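Local coordinates for protein alpha,alpha-trehalose-phosphate synthase (UDP-forming) (Burkholderia vietnamiensis, PDB 5TVG) that belongs to the GT-B-fold glycosyltransferase family 20 and binds uridine-5'-diphosphate, at residues Y82-R87 with R109-G114; T93-F98 with V271-Y276; L267-D272 with V304-P309. All coordinates share one frame; numbering follows the deposited sequence. Where two conformers were deposited one is given.

Interaction 1. Residues Y82-R87 with R109-G114; sequences YDQYYR and RQEYAG
Gln84 OE1 is held at helix 109-127 by a hydrogen bond from Arg117 NH2 and rests 3.4 Å from Gly114 CA, which has no side chain to keep it off. The contact is a near-perpendicular crossing of two helices in the GT-B fold of this family, with the short axes of 82-87 and 109-114 at 82° and 7.3 Å apart. The backbones come together where Gln84 meets Glu111, their CA atoms lying 4.1 Å from each other. Here Gln84 O faces Glu111 O at 3.1 Å, two acceptors that cannot bond to each other. The Gln84 chain runs extended beyond CG and drapes its CB and CG over Glu111 CA. At its tip NE2 only passes Gln110 O, which already takes the N-H of Gly114 in its own helix. Glu111 answers from the other helix, its CB leaning on Gln84 O. Tyr85 brings just its CB near Gly114 O; with CG anti to the backbone N (chi1 157°), its ring leads away, and its hydroxyl hydrogen-bonds Asn17 OD1. Helix 79-98 widens into a pi-type turn over 82-87, beside this crossing, Tyr82 O accepting from both Tyr86 N and Arg87 N. Asp83 and Arg87 form a salt bridge one turn apart on the same helix, in which Arg87 NH2 reaches Asp83 OD1 at 3.1 Å through a weak, bent hydrogen bond.

Interaction 2. Residues T93-F98 with V271-Y276; sequences TLWPVF and VDRLDY. With UDP (uridine-5'-diphosphate), chain I.
Trp95 and Asp275 point at each other tip to tip, the indole and carboxylate planes turned 46° apart. Trp95 NE1 gives its hydrogen to the syn lone pair of Asp275 OD1 at 3.1 Å, the acceptor tilted a little out of the ring plane. Trp95 CG sits anti to the backbone N (chi1 178°), which sends the indole out from the helix toward the loop. Farther along the indole, Trp95 CZ2 lies 3.1 Å from Asp275 OD2. Asp275 OD2 turns its anti lone pair to Arg273 NH1, 3.0 Å away, in a salt bridge, and also hydrogen-bonds Tyr317 OH. Arg273 meets the indole tip to tip as well, its guanidinium almost perpendicular to the ring (87°), with NH2 3.4 Å from Trp95 CH2. The contact spans the cleft of the GT-B fold, joining helix 79-98 of one half to the loop after strand 266-271 in the other, where Arg273 lines the ligand pocket. Edge-on to the diphosphate, Arg273 NE bonds UDP O3B at 2.7 Å. Arg273 NH2 donates to UDP O2B at 2.9 Å, so two nearly straight bonds grip the outer phosphate. Asp275, bonded to NH1 on the same guanidinium, is a second-shell partner of that grip. Tyr276 slides past Trp95 in the opposite direction, its OH reaching the indole edge 3.3 Å from CD1. Tyr276 OH also sits 3.3 Å from Pro96 CB, at the kink of the helix.

Interaction 3. Residues L267-D272 with V304-P309; sequences LVMSVD and VQIAPP. With UDP (uridine-5'-diphosphate), chain I.
Strands 266-271 and 301-306 are the two strands of a beta-alpha-beta unit with helix 280-293 between them, and they pair in parallel in the sheet of the nucleotide-binding half. Val304 N bonds Val268 O at 2.9 Å, and Ser270 N returns to Val304 O. The alternation continues with Ile306 N to Ser270 O and Asp272 N to Ile306 O, each 3.1 Å. Gln305, bent at chi2 (75°), curls its amide over the strand ends. Gln305 NE2 meets Asp272 OD1 at 3.1 Å, almost straight and in the amide plane, and also hydrogen-bonds Ile306 O from above the carbonyl plane, so that this oxygen accepts from two donors. Asp272 OD1 has a salt-bridge partner too, Arg283 of helix 280-293. On the face carrying Met269, Val271, Val304 and Ile306, Met269 CE packs 3.6 Å from Ile306 CD1, and its SD lies alongside Val304. At and just beyond the strand ends, Val271 CG1 approaches UDP C5 at 3.5 Å, while Pro308 CG lies 3.6 Å from UDP O4. Helix 352-361 covers Met269 and Val271, helix 280-293 lies over Ser270 and Gln305 on the other face, and strands 343-346 and 364-367 flank the pair.

Overall arrangement
Interaction 1 lies in the N-terminal part of the chain and closes before interaction 3 opens in the six-stranded parallel sheet; their centres are 32 Å apart. Interaction 2 connects the two regions, its segments alternating along the chain with those of interaction 1. It shares helix 79-98 with interaction 1, centres 18 Å apart, and Val271 and Asp272 with interaction 3, centres 16 Å apart. Leu274 N and Pro308 O, 3.1 Å apart, probably form a hydrogen bond tying the loop of interaction 2 to that following strand 301-306. Arg273 of interaction 2 takes the UDP diphosphate, while the shared Val271 and Pro308 of interaction 3 lie by the base. Helix 79-98 thus links interaction 1 to the nucleotide cleft.

Interaction 1. Residues Y82-R87 with R109-G114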
loop_
_atom_site.group_PDB
_atom_site.type_symbol
_atom_site.label_atom_id
_atom_site.label_comp_id
_atom_site.label_asym_id
_atom_site.label_seq_id
_atom_site.Cartn_x
_atom_site.Cartn_y
_atom_site.Cartn_z
ATOM N N TYR A 82 -4.210 -26.320 -12.484
ATOM C CA TYR A 82 -3.890 -25.837 -11.147
ATOM C C TYR A 82 -4.336 -24.390 -10.966
ATOM O O TYR A 82 -4.998 -24.049 -9.978
ATOM C CB TYR A 82 -2.380 -25.981 -10.917
ATOM C CG TYR A 82 -1.881 -25.358 -9.642
ATOM C CD1 TYR A 82 -1.981 -26.035 -8.425
ATOM C CD2 TYR A 82 -1.311 -24.093 -9.647
ATOM C CE1 TYR A 82 -1.517 -25.472 -7.256
ATOM C CE2 TYR A 82 -0.852 -23.509 -8.468
ATOM C CZ TYR A 82 -0.967 -24.202 -7.277
ATOM O OH TYR A 82 -0.520 -23.629 -6.111
ATOM N N ASP A 83 -3.990 -23.526 -11.924
ATOM C CA ASP A 83 -4.306 -22.105 -11.787
ATOM C C ASP A 83 -5.813 -21.878 -11.759
ATOM O O ASP A 83 -6.303 -21.008 -11.030
ATOM C CB ASP A 83 -3.671 -21.300 -12.921
ATOM C CG ASP A 83 -2.168 -21.139 -12.760
ATOM O OD1 ASP A 83 -1.656 -21.312 -11.639
ATOM O OD2 ASP A 83 -1.493 -20.828 -13.760
ATOM N N GLN A 84 -6.569 -22.636 -12.549
ATOM C CA GLN A 84 -7.980 -22.313 -12.646
ATOM C C GLN A 84 -8.828 -23.065 -11.634
ATOM O O GLN A 84 -9.761 -22.487 -11.080
ATOM C CB GLN A 84 -8.517 -22.611 -14.045
ATOM C CG GLN A 84 -7.861 -21.797 -15.158
ATOM C CD GLN A 84 -8.366 -22.200 -16.517
ATOM O OE1 GLN A 84 -8.719 -23.361 -16.749
ATOM N NE2 GLN A 84 -8.439 -21.231 -17.422
ATOM N N TYR A 85 -8.460 -24.301 -11.326
ATOM C CA TYR A 85 -9.222 -25.143 -10.426
ATOM C C TYR A 85 -8.870 -24.870 -8.972
ATOM O O TYR A 85 -9.761 -24.670 -8.142
ATOM C CB TYR A 85 -8.985 -26.609 -10.807
ATOM C CG TYR A 85 -9.218 -27.643 -9.722
ATOM C CD1 TYR A 85 -10.497 -28.166 -9.461
ATOM C CD2 TYR A 85 -8.135 -28.146 -9.000
ATOM C CE1 TYR A 85 -10.683 -29.144 -8.477
ATOM C CE2 TYR A 85 -8.300 -29.103 -8.044
ATOM C CZ TYR A 85 -9.572 -29.598 -7.773
ATOM O OH TYR A 85 -9.688 -30.562 -6.814
ATOM N N TYR A 86 -7.583 -24.925 -8.638
ATOM C CA TYR A 86 -7.126 -24.851 -7.259
ATOM C C TYR A 86 -6.889 -23.410 -6.815
ATOM O O TYR A 86 -7.548 -22.944 -5.880
ATOM C CB TYR A 86 -5.875 -25.726 -7.082
ATOM C CG TYR A 86 -5.292 -25.704 -5.669
ATOM C CD1 TYR A 86 -5.873 -26.444 -4.619
ATOM C CD2 TYR A 86 -4.137 -24.990 -5.397
ATOM C CE1 TYR A 86 -5.312 -26.433 -3.339
ATOM C CE2 TYR A 86 -3.579 -24.977 -4.134
ATOM C CZ TYR A 86 -4.163 -25.688 -3.109
ATOM O OH TYR A 86 -3.565 -25.628 -1.866
ATOM N N ARG A 87 -5.941 -22.705 -7.469
ATOM C CA ARG A 87 -5.618 -21.322 -7.123
ATOM C C ARG A 87 -6.783 -20.380 -7.399
ATOM O O ARG A 87 -7.038 -19.436 -6.635
ATOM C CB ARG A 87 -4.432 -20.834 -7.960
ATOM C CG ARG A 87 -3.065 -20.885 -7.344
ATOM C CD ARG A 87 -2.076 -20.273 -8.327
ATOM N NE ARG A 87 -2.380 -18.865 -8.523
ATOM C CZ ARG A 87 -1.875 -18.095 -9.477
ATOM N NH1 ARG A 87 -2.247 -16.823 -9.527
ATOM N NH2 ARG A 87 -1.007 -18.578 -10.374
ATOM N N ARG A 109 -14.732 -16.102 -14.971
ATOM C CA ARG A 109 -15.446 -17.137 -15.715
ATOM C C ARG A 109 -14.533 -18.258 -16.185
ATOM O O ARG A 109 -14.926 -19.431 -16.142
ATOM C CB ARG A 109 -16.164 -16.539 -16.920
ATOM C CG ARG A 109 -17.448 -15.941 -16.527
ATOM C CD ARG A 109 -18.229 -15.396 -17.679
ATOM N NE ARG A 109 -19.526 -14.984 -17.155
ATOM C CZ ARG A 109 -20.438 -14.325 -17.850
ATOM N NH1 ARG A 109 -20.240 -14.086 -19.144
ATOM N NH2 ARG A 109 -21.581 -13.992 -17.261
ATOM N N GLN A 110 -13.331 -17.926 -16.675
ATOM C CA GLN A 110 -12.425 -18.949 -17.204
ATOM C C GLN A 110 -11.958 -19.883 -16.092
ATOM O O GLN A 110 -11.885 -21.103 -16.269
ATOM C CB GLN A 110 -11.219 -18.285 -17.913
ATOM C CG GLN A 110 -11.535 -17.601 -19.278
ATOM C CD GLN A 110 -10.314 -16.934 -19.987
ATOM O OE1 GLN A 110 -9.158 -17.065 -19.570
ATOM N NE2 GLN A 110 -10.595 -16.218 -21.068
ATOM N N GLU A 111 -11.627 -19.315 -14.933
ATOM C CA GLU A 111 -11.277 -20.125 -13.761
ATOM C C GLU A 111 -12.408 -21.069 -13.368
ATOM O O GLU A 111 -12.176 -22.257 -13.081
ATOM C CB GLU A 111 -10.934 -19.220 -12.571
ATOM C CG GLU A 111 -9.622 -18.455 -12.743
ATOM C CD GLU A 111 -9.259 -17.619 -11.525
ATOM O OE1 GLU A 111 -8.082 -17.203 -11.430
ATOM O OE2 GLU A 111 -10.130 -17.418 -10.643
ATOM N N TYR A 112 -13.644 -20.566 -13.361
ATOM C CA TYR A 112 -14.756 -21.440 -13.010
ATOM C C TYR A 112 -14.900 -22.559 -14.033
ATOM O O TYR A 112 -15.115 -23.715 -13.665
ATOM C CB TYR A 112 -16.056 -20.647 -12.882
ATOM C CG TYR A 112 -17.270 -21.520 -12.571
ATOM C CD1 TYR A 112 -17.311 -22.319 -11.436
ATOM C CD2 TYR A 112 -18.376 -21.540 -13.417
ATOM C CE1 TYR A 112 -18.422 -23.103 -11.152
ATOM C CE2 TYR A 112 -19.498 -22.332 -13.140
ATOM C CZ TYR A 112 -19.501 -23.109 -12.015
ATOM O OH TYR A 112 -20.585 -23.903 -11.746
ATOM N N ALA A 113 -14.754 -22.244 -15.320
ATOM C CA ALA A 113 -14.817 -23.291 -16.345
ATOM C C ALA A 113 -13.726 -24.342 -16.140
ATOM O O ALA A 113 -13.983 -25.539 -16.286
ATOM C CB ALA A 113 -14.717 -22.672 -17.752
ATOM N N GLY A 114 -12.501 -23.920 -15.787
ATOM C CA GLY A 114 -11.454 -24.899 -15.512
ATOM C C GLY A 114 -11.748 -25.731 -14.273
ATOM O O GLY A 114 -11.410 -26.919 -14.204
#

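Interaction 2. Residues T93-F98 with V271-Y276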
loop_
_atom_site.group_PDB
_atom_site.type_symbol
_atom_site.label_atom_id
_atom_site.label_comp_id
_atom_site.label_asym_id
_atom_site.label_seq_id
_atom_site.Cartn_x
_atom_site.Cartn_y
_atom_site.Cartn_z
ATOM N N THR A 93 -12.382 -17.882 -4.899
ATOM C CA THR A 93 -13.819 -17.615 -4.872
ATOM C C THR A 93 -14.506 -18.298 -3.696
ATOM O O THR A 93 -15.058 -17.604 -2.831
ATOM C CB THR A 93 -14.489 -18.054 -6.195
ATOM O OG1 THR A 93 -13.779 -17.508 -7.300
ATOM C CG2 THR A 93 -15.882 -17.517 -6.267
ATOM N N LEU A 94 -14.484 -19.642 -3.652
ATOM C CA LEU A 94 -15.214 -20.418 -2.645
ATOM C C LEU A 94 -14.673 -20.180 -1.241
ATOM O O LEU A 94 -15.443 -19.966 -0.291
ATOM C CB LEU A 94 -15.138 -21.921 -2.998
ATOM C CG LEU A 94 -15.818 -22.373 -4.300
ATOM C CD1 LEU A 94 -15.722 -23.918 -4.599
ATOM C CD2 LEU A 94 -17.258 -21.900 -4.399
ATOM N N TRP A 95 -13.352 -20.288 -1.074
ATOM C CA TRP A 95 -12.777 -20.173 0.264
ATOM C C TRP A 95 -13.106 -18.833 0.926
ATOM O O TRP A 95 -13.582 -18.839 2.077
ATOM C CB TRP A 95 -11.265 -20.432 0.229
ATOM C CG TRP A 95 -10.656 -20.266 1.601
ATOM C CD1 TRP A 95 -10.204 -19.091 2.169
ATOM C CD2 TRP A 95 -10.439 -21.289 2.589
ATOM N NE1 TRP A 95 -9.710 -19.334 3.432
ATOM C CE2 TRP A 95 -9.856 -20.670 3.717
ATOM C CE3 TRP A 95 -10.671 -22.668 2.623
ATOM C CZ2 TRP A 95 -9.511 -21.385 4.869
ATOM C CZ3 TRP A 95 -10.314 -23.372 3.756
ATOM C CH2 TRP A 95 -9.742 -22.727 4.864
ATOM N N PRO A 96 -12.888 -17.672 0.296
ATOM C CA PRO A 96 -13.273 -16.427 0.989
ATOM C C PRO A 96 -14.771 -16.318 1.227
ATOM O O PRO A 96 -15.170 -15.912 2.320
ATOM C CB PRO A 96 -12.739 -15.318 0.064
ATOM C CG PRO A 96 -12.611 -15.947 -1.275
ATOM C CD PRO A 96 -12.211 -17.391 -0.987
ATOM N N VAL A 97 -15.616 -16.693 0.260
ATOM C CA VAL A 97 -17.055 -16.523 0.453
ATOM C C VAL A 97 -17.564 -17.441 1.558
ATOM O O VAL A 97 -18.313 -17.008 2.437
ATOM C CB VAL A 97 -17.831 -16.754 -0.850
ATOM C CG1 VAL A 97 -19.336 -16.717 -0.551
ATOM C CG2 VAL A 97 -17.433 -15.724 -1.902
ATOM N N PHE A 98 -17.164 -18.718 1.528
ATOM C CA PHE A 98 -17.614 -19.668 2.543
ATOM C C PHE A 98 -17.133 -19.264 3.925
ATOM O O PHE A 98 -17.694 -19.720 4.923
ATOM C CB PHE A 98 -17.134 -21.097 2.213
ATOM C CG PHE A 98 -17.953 -21.792 1.135
ATOM C CD1 PHE A 98 -18.514 -21.074 0.087
ATOM C CD2 PHE A 98 -18.160 -23.174 1.176
ATOM C CE1 PHE A 98 -19.257 -21.720 -0.899
ATOM C CE2 PHE A 98 -18.910 -23.821 0.196
ATOM C CZ PHE A 98 -19.463 -23.097 -0.839
ATOM N N VAL A 271 -1.294 -22.156 17.187
ATOM C CA VAL A 271 -0.829 -22.828 15.967
ATOM C C VAL A 271 -1.905 -22.639 14.901
ATOM O O VAL A 271 -3.065 -23.031 15.115
ATOM C CB VAL A 271 -0.547 -24.332 16.166
ATOM C CG1 VAL A 271 -0.187 -24.966 14.802
ATOM C CG2 VAL A 271 0.606 -24.562 17.153
ATOM N N ASP A 272 -1.531 -22.027 13.769
ATOM C CA ASP A 272 -2.481 -21.721 12.701
ATOM C C ASP A 272 -1.746 -21.679 11.367
ATOM O O ASP A 272 -0.664 -21.099 11.291
ATOM C CB ASP A 272 -3.160 -20.339 12.884
ATOM C CG ASP A 272 -3.837 -20.161 14.236
ATOM O OD1 ASP A 272 -3.142 -20.112 15.270
ATOM O OD2 ASP A 272 -5.082 -20.026 14.262
ATOM N N ARG A 273 -2.359 -22.200 10.299
ATOM C CA ARG A 273 -1.922 -21.769 8.962
ATOM C C ARG A 273 -2.090 -20.250 8.864
ATOM O O ARG A 273 -2.941 -19.644 9.522
ATOM C CB ARG A 273 -2.721 -22.436 7.839
ATOM C CG ARG A 273 -2.502 -23.955 7.601
ATOM C CD ARG A 273 -3.464 -24.498 6.480
ATOM N NE ARG A 273 -4.865 -24.228 6.832
ATOM C CZ ARG A 273 -5.636 -23.300 6.250
ATOM N NH1 ARG A 273 -5.164 -22.560 5.244
ATOM N NH2 ARG A 273 -6.885 -23.094 6.699
ATOM N N LEU A 274 -1.240 -19.618 8.075
ATOM C CA LEU A 274 -1.297 -18.166 7.941
ATOM C C LEU A 274 -2.409 -17.788 6.953
ATOM O O LEU A 274 -2.181 -17.311 5.841
ATOM C CB LEU A 274 0.071 -17.631 7.544
ATOM C CG LEU A 274 0.478 -16.318 8.264
ATOM C CD1 LEU A 274 1.911 -15.946 7.905
ATOM C CD2 LEU A 274 -0.472 -15.170 7.901
ATOM N N ASP A 275 -3.644 -18.015 7.391
ATOM C CA ASP A 275 -4.850 -17.779 6.608
ATOM C C ASP A 275 -5.580 -16.566 7.169
ATOM O O ASP A 275 -5.551 -16.324 8.381
ATOM C CB ASP A 275 -5.776 -19.037 6.653
ATOM C CG ASP A 275 -6.792 -19.074 5.521
ATOM O OD1 ASP A 275 -7.642 -18.155 5.461
ATOM O OD2 ASP A 275 -6.743 -20.029 4.681
ATOM N N TYR A 276 -6.248 -15.796 6.302
ATOM C CA TYR A 276 -7.043 -14.702 6.869
ATOM C C TYR A 276 -8.266 -15.193 7.653
ATOM O O TYR A 276 -8.905 -14.396 8.376
ATOM C CB TYR A 276 -7.472 -13.720 5.778
ATOM C CG TYR A 276 -8.051 -14.379 4.536
ATOM C CD1 TYR A 276 -9.373 -14.848 4.518
ATOM C CD2 TYR A 276 -7.306 -14.474 3.365
ATOM C CE1 TYR A 276 -9.916 -15.409 3.381
ATOM C CE2 TYR A 276 -7.841 -15.043 2.217
ATOM C CZ TYR A 276 -9.143 -15.514 2.230
ATOM O OH TYR A 276 -9.686 -16.066 1.089
HETATM N N1 UDP I . -0.936 -28.709 11.955
HETATM C C2 UDP I . 0.289 -29.347 12.034
HETATM N N3 UDP I . 1.383 -28.529 11.916
HETATM C C4 UDP I . 1.383 -27.161 11.726
HETATM C C5 UDP I . 0.070 -26.565 11.646
HETATM C C6 UDP I . -1.024 -27.349 11.749
HETATM O O2 UDP I . 0.402 -30.547 12.220
HETATM O O4 UDP I . 2.471 -26.558 11.621
HETATM C "C1'" UDP I . -2.145 -29.558 12.066
HETATM C "C2'" UDP I . -2.940 -29.442 13.369
HETATM O "O2'" UDP I . -2.426 -30.394 14.282
HETATM C "C3'" UDP I . -4.327 -29.878 12.907
HETATM C "C4'" UDP I . -4.398 -29.309 11.497
HETATM O "O4'" UDP I . -3.036 -29.217 11.030
HETATM O "O3'" UDP I . -4.566 -31.280 12.949
HETATM C "C5'" UDP I . -4.978 -27.923 11.474
HETATM O "O5'" UDP I . -6.359 -28.147 11.198
HETATM P PA UDP I . -7.464 -27.176 11.731
HETATM O O1A UDP I . -8.748 -27.922 11.618
HETATM O O2A UDP I . -7.100 -26.610 13.094
HETATM O O3A UDP I . -7.457 -25.961 10.695
HETATM P PB UDP I . -7.108 -26.026 9.148
HETATM O O1B UDP I . -7.694 -27.363 8.685
HETATM O O2B UDP I . -8.032 -24.991 8.525
HETATM O O3B UDP I . -5.656 -25.812 8.892
#

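Interaction 3. Residues L267-D272 with V304-P309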
loop_
_atom_site.group_PDB
_atom_site.type_symbol
_atom_site.label_atom_id
_atom_site.label_comp_id
_atom_site.label_asym_id
_atom_site.label_seq_id
_atom_site.Cartn_x
_atom_site.Cartn_y
_atom_site.Cartn_z
ATOM N N LEU A 267 2.970 -19.161 29.266
ATOM C CA LEU A 267 3.041 -19.389 27.831
ATOM C C LEU A 267 1.638 -19.384 27.252
ATOM O O LEU A 267 0.788 -20.175 27.668
ATOM C CB LEU A 267 3.753 -20.707 27.538
ATOM C CG LEU A 267 3.687 -21.208 26.086
ATOM C CD1 LEU A 267 4.401 -20.192 25.129
ATOM C CD2 LEU A 267 4.234 -22.604 25.959
ATOM N N VAL A 268 1.400 -18.487 26.311
ATOM C CA VAL A 268 0.201 -18.489 25.494
ATOM C C VAL A 268 0.613 -19.045 24.140
ATOM O O VAL A 268 1.582 -18.568 23.534
ATOM C CB VAL A 268 -0.407 -17.079 25.358
ATOM C CG1 VAL A 268 -1.658 -17.124 24.479
ATOM C CG2 VAL A 268 -0.756 -16.453 26.733
ATOM N N MET A 269 -0.079 -20.084 23.699
ATOM C CA MET A 269 0.290 -20.863 22.531
ATOM C C MET A 269 -0.781 -20.770 21.443
ATOM O O MET A 269 -1.971 -20.972 21.715
ATOM C CB MET A 269 0.505 -22.323 22.948
ATOM C CG MET A 269 1.143 -23.071 21.889
ATOM S SD MET A 269 2.902 -22.795 21.799
ATOM C CE MET A 269 3.034 -23.555 20.194
ATOM N N SER A 270 -0.349 -20.547 20.201
ATOM C CA SER A 270 -1.223 -20.577 19.033
ATOM C C SER A 270 -0.527 -21.348 17.925
ATOM O O SER A 270 0.683 -21.212 17.747
ATOM C CB SER A 270 -1.549 -19.181 18.506
ATOM O OG SER A 270 -2.426 -18.510 19.367
ATOM N N VAL A 271 -1.294 -22.156 17.187
ATOM C CA VAL A 271 -0.829 -22.828 15.967
ATOM C C VAL A 271 -1.905 -22.639 14.901
ATOM O O VAL A 271 -3.065 -23.031 15.115
ATOM C CB VAL A 271 -0.547 -24.332 16.166
ATOM C CG1 VAL A 271 -0.187 -24.966 14.802
ATOM C CG2 VAL A 271 0.606 -24.562 17.153
ATOM N N ASP A 272 -1.531 -22.027 13.769
ATOM C CA ASP A 272 -2.481 -21.721 12.701
ATOM C C ASP A 272 -1.746 -21.679 11.367
ATOM O O ASP A 272 -0.664 -21.099 11.291
ATOM C CB ASP A 272 -3.160 -20.339 12.884
ATOM C CG ASP A 272 -3.837 -20.161 14.236
ATOM O OD1 ASP A 272 -3.142 -20.112 15.270
ATOM O OD2 ASP A 272 -5.082 -20.026 14.262
ATOM N N VAL A 304 3.567 -17.362 21.863
ATOM C CA VAL A 304 4.218 -18.079 20.769
ATOM C C VAL A 304 3.174 -18.325 19.688
ATOM O O VAL A 304 2.128 -18.929 19.954
ATOM C CB VAL A 304 4.843 -19.408 21.235
ATOM C CG1 VAL A 304 5.262 -20.276 19.988
ATOM C CG2 VAL A 304 6.043 -19.167 22.160
ATOM N N GLN A 305 3.424 -17.821 18.482
ATOM C CA GLN A 305 2.545 -18.066 17.344
ATOM C C GLN A 305 3.337 -18.813 16.278
ATOM O O GLN A 305 4.210 -18.230 15.619
ATOM C CB GLN A 305 1.979 -16.777 16.759
ATOM C CG GLN A 305 1.216 -16.987 15.418
ATOM C CD GLN A 305 -0.161 -17.609 15.613
ATOM O OE1 GLN A 305 -1.025 -17.034 16.285
ATOM N NE2 GLN A 305 -0.375 -18.806 15.033
ATOM N N ILE A 306 3.037 -20.091 16.122
ATOM C CA ILE A 306 3.536 -20.886 15.010
ATOM C C ILE A 306 2.525 -20.729 13.891
ATOM O O ILE A 306 1.335 -21.012 14.082
ATOM C CB ILE A 306 3.702 -22.357 15.411
ATOM C CG1 ILE A 306 4.830 -22.473 16.442
ATOM C CG2 ILE A 306 3.935 -23.244 14.159
ATOM C CD1 ILE A 306 4.925 -23.806 17.096
ATOM N N ALA A 307 2.984 -20.228 12.749
ATOM C CA ALA A 307 2.116 -19.853 11.634
ATOM C C ALA A 307 2.822 -20.165 10.313
ATOM O O ALA A 307 3.379 -19.278 9.656
ATOM C CB ALA A 307 1.740 -18.365 11.729
ATOM N N PRO A 308 2.804 -21.417 9.881
ATOM C CA PRO A 308 3.420 -21.760 8.594
ATOM C C PRO A 308 2.670 -21.143 7.430
ATOM O O PRO A 308 1.439 -21.003 7.478
ATOM C CB PRO A 308 3.344 -23.298 8.554
ATOM C CG PRO A 308 2.241 -23.657 9.543
ATOM C CD PRO A 308 2.254 -22.589 10.589
ATOM N N PRO A 309 3.388 -20.720 6.388
ATOM C CA PRO A 309 2.737 -20.117 5.223
ATOM C C PRO A 309 1.883 -21.126 4.478
ATOM O O PRO A 309 2.102 -22.333 4.536
ATOM C CB PRO A 309 3.912 -19.642 4.357
ATOM C CG PRO A 309 5.035 -19.478 5.326
ATOM C CD PRO A 309 4.853 -20.579 6.322
HETATM N N1 UDP I . -0.936 -28.709 11.955
HETATM C C2 UDP I . 0.289 -29.347 12.034
HETATM N N3 UDP I . 1.383 -28.529 11.916
HETATM C C4 UDP I . 1.383 -27.161 11.726
HETATM C C5 UDP I . 0.070 -26.565 11.646
HETATM C C6 UDP I . -1.024 -27.349 11.749
HETATM O O2 UDP I . 0.402 -30.547 12.220
HETATM O O4 UDP I . 2.471 -26.558 11.621
HETATM C "C1'" UDP I . -2.145 -29.558 12.066
HETATM C "C2'" UDP I . -2.940 -29.442 13.369
HETATM O "O2'" UDP I . -2.426 -30.394 14.282
HETATM C "C3'" UDP I . -4.327 -29.878 12.907
HETATM C "C4'" UDP I . -4.398 -29.309 11.497
HETATM O "O4'" UDP I . -3.036 -29.217 11.030
HETATM O "O3'" UDP I . -4.566 -31.280 12.949
HETATM C "C5'" UDP I . -4.978 -27.923 11.474
HETATM O "O5'" UDP I . -6.359 -28.147 11.198
HETATM P PA UDP I . -7.464 -27.176 11.731
HETATM O O1A UDP I . -8.748 -27.922 11.618
HETATM O O2A UDP I . -7.100 -26.610 13.094
HETATM O O3A UDP I . -7.457 -25.961 10.695
HETATM P PB UDP I . -7.108 -26.026 9.148
HETATM O O1B UDP I . -7.694 -27.363 8.685
HETATM O O2B UDP I . -8.032 -24.991 8.525
HETATM O O3B UDP I . -5.656 -25.812 8.892
#